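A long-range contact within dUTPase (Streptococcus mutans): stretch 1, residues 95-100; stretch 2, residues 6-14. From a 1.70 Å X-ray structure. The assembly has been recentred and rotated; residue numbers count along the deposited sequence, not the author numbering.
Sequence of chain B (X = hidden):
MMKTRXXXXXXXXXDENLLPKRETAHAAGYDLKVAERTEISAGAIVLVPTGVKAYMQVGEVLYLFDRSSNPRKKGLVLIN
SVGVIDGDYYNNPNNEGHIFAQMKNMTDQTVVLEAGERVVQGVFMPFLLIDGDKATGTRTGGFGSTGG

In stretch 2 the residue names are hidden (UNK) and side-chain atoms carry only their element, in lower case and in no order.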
# COMPACT_ATOMS: atom_id res chain seq x y z
N ASN B 95 13.10 21.04 2.44
CA ASN B 95 13.81 20.26 1.41
C ASN B 95 13.18 20.39 0.03
O ASN B 95 13.47 19.58 -0.88
CB ASN B 95 13.92 18.79 1.82
CG ASN B 95 12.58 18.06 1.77
OD1 ASN B 95 11.55 18.65 1.43
ND2 ASN B 95 12.59 16.78 2.13
N GLU B 96 12.34 21.41 -0.12
CA GLU B 96 11.74 21.78 -1.41
C GLU B 96 10.70 20.76 -1.87
O GLU B 96 10.20 20.85 -3.00
CB GLU B 96 12.83 21.92 -2.47
CG GLU B 96 12.50 22.88 -3.59
CD GLU B 96 13.64 23.02 -4.59
OE1 GLU B 96 14.79 23.32 -4.18
OE2 GLU B 96 13.39 22.84 -5.79
N GLY B 97 10.38 19.79 -1.01
CA GLY B 97 9.45 18.75 -1.39
C GLY B 97 10.11 17.60 -2.11
O GLY B 97 9.46 16.79 -2.77
N HIS B 98 11.43 17.51 -1.96
CA HIS B 98 12.19 16.40 -2.55
C HIS B 98 11.64 15.07 -2.08
O HIS B 98 11.58 14.79 -0.88
CB HIS B 98 13.65 16.54 -2.14
CG HIS B 98 14.58 15.57 -2.83
ND1 HIS B 98 15.89 15.45 -2.47
CD2 HIS B 98 14.36 14.70 -3.84
CE1 HIS B 98 16.47 14.53 -3.25
NE2 HIS B 98 15.56 14.08 -4.09
N ILE B 99 11.23 14.23 -3.02
CA ILE B 99 10.68 12.93 -2.71
C ILE B 99 11.80 11.90 -2.53
O ILE B 99 12.69 11.80 -3.37
CB ILE B 99 9.74 12.47 -3.84
CG1 ILE B 99 8.50 13.37 -3.89
CG2 ILE B 99 9.33 10.99 -3.65
CD1 ILE B 99 7.72 13.23 -5.18
N PHE B 100 11.79 11.22 -1.38
CA PHE B 100 12.70 10.11 -1.10
C PHE B 100 11.91 8.81 -0.99
O PHE B 100 10.76 8.82 -0.51
CB PHE B 100 13.43 10.32 0.23
CG PHE B 100 14.46 11.42 0.19
CD1 PHE B 100 14.08 12.74 0.33
CD2 PHE B 100 15.81 11.12 0.05
CE1 PHE B 100 15.03 13.76 0.31
CE2 PHE B 100 16.76 12.12 0.05
CZ PHE B 100 16.37 13.44 0.16
N UNK B 6 1.91 17.23 -11.52
CA UNK B 6 3.07 16.72 -12.22
C UNK B 6 4.33 16.76 -11.37
O UNK B 6 4.26 16.98 -10.15
N UNK B 7 5.47 16.53 -12.03
CA UNK B 7 6.78 16.51 -11.37
C UNK B 7 7.68 17.61 -11.90
O UNK B 7 7.61 17.98 -13.08
c UNK B 7 5.23 12.15 -11.45
c UNK B 7 6.75 13.99 -11.10
c UNK B 7 6.87 13.63 -9.77
c UNK B 7 5.35 11.78 -10.12
c UNK B 7 6.16 12.51 -9.28
c UNK B 7 7.50 15.18 -11.62
c UNK B 7 5.92 13.25 -11.94
N UNK B 8 8.55 18.08 -11.02
CA UNK B 8 9.60 19.02 -11.41
C UNK B 8 10.89 18.57 -10.74
O UNK B 8 10.87 17.99 -9.67
c UNK B 8 8.07 21.05 -11.72
o UNK B 8 6.81 23.05 -11.78
c UNK B 8 9.25 20.43 -10.94
c UNK B 8 7.59 22.34 -11.10
o UNK B 8 7.98 22.64 -9.95
N UNK B 9 12.02 18.83 -11.40
CA UNK B 9 13.30 18.63 -10.73
C UNK B 9 13.45 19.60 -9.56
O UNK B 9 13.07 20.78 -9.66
c UNK B 9 14.84 16.51 -12.33
c UNK B 9 14.60 17.93 -12.86
c UNK B 9 14.45 18.90 -11.70
c UNK B 9 15.73 18.35 -13.79
N UNK B 10 14.01 19.12 -8.45
CA UNK B 10 14.36 20.06 -7.38
C UNK B 10 15.59 20.83 -7.82
O UNK B 10 16.26 20.43 -8.76
c UNK B 10 14.63 19.33 -6.03
c UNK B 10 15.81 18.37 -6.17
c UNK B 10 16.27 17.77 -4.84
c UNK B 10 13.38 18.60 -5.57
N UNK B 11 15.88 21.95 -7.17
CA UNK B 11 16.98 22.77 -7.62
C UNK B 11 18.34 22.05 -7.61
O UNK B 11 19.22 22.39 -8.39
c UNK B 11 15.76 24.94 -7.27
c UNK B 11 17.00 24.14 -6.91
o UNK B 11 17.03 23.94 -5.51
N UNK B 12 18.49 21.03 -6.76
CA UNK B 12 19.75 20.32 -6.60
C UNK B 12 20.10 19.40 -7.77
O UNK B 12 21.22 18.90 -7.87
c UNK B 12 20.06 20.31 -4.08
c UNK B 12 19.78 19.48 -5.32
o UNK B 12 20.52 21.47 -4.22
o UNK B 12 19.84 19.76 -2.98
N UNK B 13 19.13 19.15 -8.65
CA UNK B 13 19.33 18.23 -9.78
C UNK B 13 18.89 18.87 -11.08
O UNK B 13 17.90 19.64 -11.12
c UNK B 13 20.28 15.23 -8.62
o UNK B 13 20.82 13.93 -5.26
c UNK B 13 20.29 14.64 -6.31
c UNK B 13 18.69 16.20 -7.13
c UNK B 13 19.19 16.08 -8.42
c UNK B 13 19.23 15.48 -6.08
c UNK B 13 18.61 16.89 -9.55
c UNK B 13 20.82 14.51 -7.57
N UNK B 14 19.60 18.56 -12.16
CA UNK B 14 19.29 19.14 -13.45
C UNK B 14 19.10 18.10 -14.56
O UNK B 14 18.76 18.48 -15.68
c UNK B 14 20.44 21.31 -12.95
o UNK B 14 21.64 19.49 -14.00
c UNK B 14 20.37 20.14 -13.91
O HOH W 1 16.95 21.26 -4.05

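Position 6 has no atoms beyond the backbone and lies out of reach of stretch 1. It is Gly-6, and its extended phi/psi of 163/-168 would jam a CB against the preceding carbonyl oxygen, so glycine fits the strand here.

Position 7 carries one carbon and then a ring of six carbons, with no heteroatom: Phe-7. Its CA-to-CB bond points sideways, yet the ring comes nearer, and CD1 of Ile-99 meets CE1 of Phe-7 at 4.4 Å, near the ring plane. A buried, wholly apolar ring suits this neighbour.

Position 8 has three carbons, the third bearing two oxygens, which makes it Glu-8. It does not touch stretch 1; its carboxylate is hydrogen-bonded elsewhere in the structure.

At position 9, four carbons fork at the second, as in leucine. Leu-9 ends the strand with its CA-to-CB bond directed away from stretch 1, so its side chain adds nothing to the contact.

Position 10 also has four carbons, but they fork at the first, and one arm is two carbons long: Ile-10. The CA-to-CB bond points toward stretch 1, and with chi1 p and chi2 t the longer arm places CD1 over one face of the His-98 ring, 3.4 Å from its centroid and 14° off the normal, a CH-pi contact.

Position 11 shows one carbon bearing an oxygen and a methyl carbon, the pattern of threonine. OG1 of Thr-11 donates to OE1 of Glu-96 at 2.7 Å, while its backbone N donates to OE2 of Glu-96 at 3.0 Å. The hydroxyl thus adds a second donor beside the amide.

Position 12 has two carbons, the second with two oxygens: Asp-12. Its side chain makes no direct contact, but water 1 donates to OE1 of Glu-96 at 3.0 Å and accepts a weak bond from N of Asp-12 at 3.1 Å.

Position 13 holds one carbon and a six-carbon ring bearing an oxygen, hence Tyr-13. Its ring lies oblique to that of His-98, with CE2 of Tyr-13 4.1 Å from CE1 of His-98.

Position 14, with one carbon carrying an oxygen and a carbon, is Thr-14, exposed and beyond reach.

Two turns frame the contact. The type I' turn from Asn-95 to His-98 presents Glu-96 to the type I turn from Ile-10 to Tyr-13, where its carboxylate receives the amide and hydroxyl of Thr-11. Beside this polar clasp, Ile-10 covers the His-98 ring, and Ile-99 with Phe-7 extends the apolar packing.

Stretch 2 (6-14) GFELITDYT
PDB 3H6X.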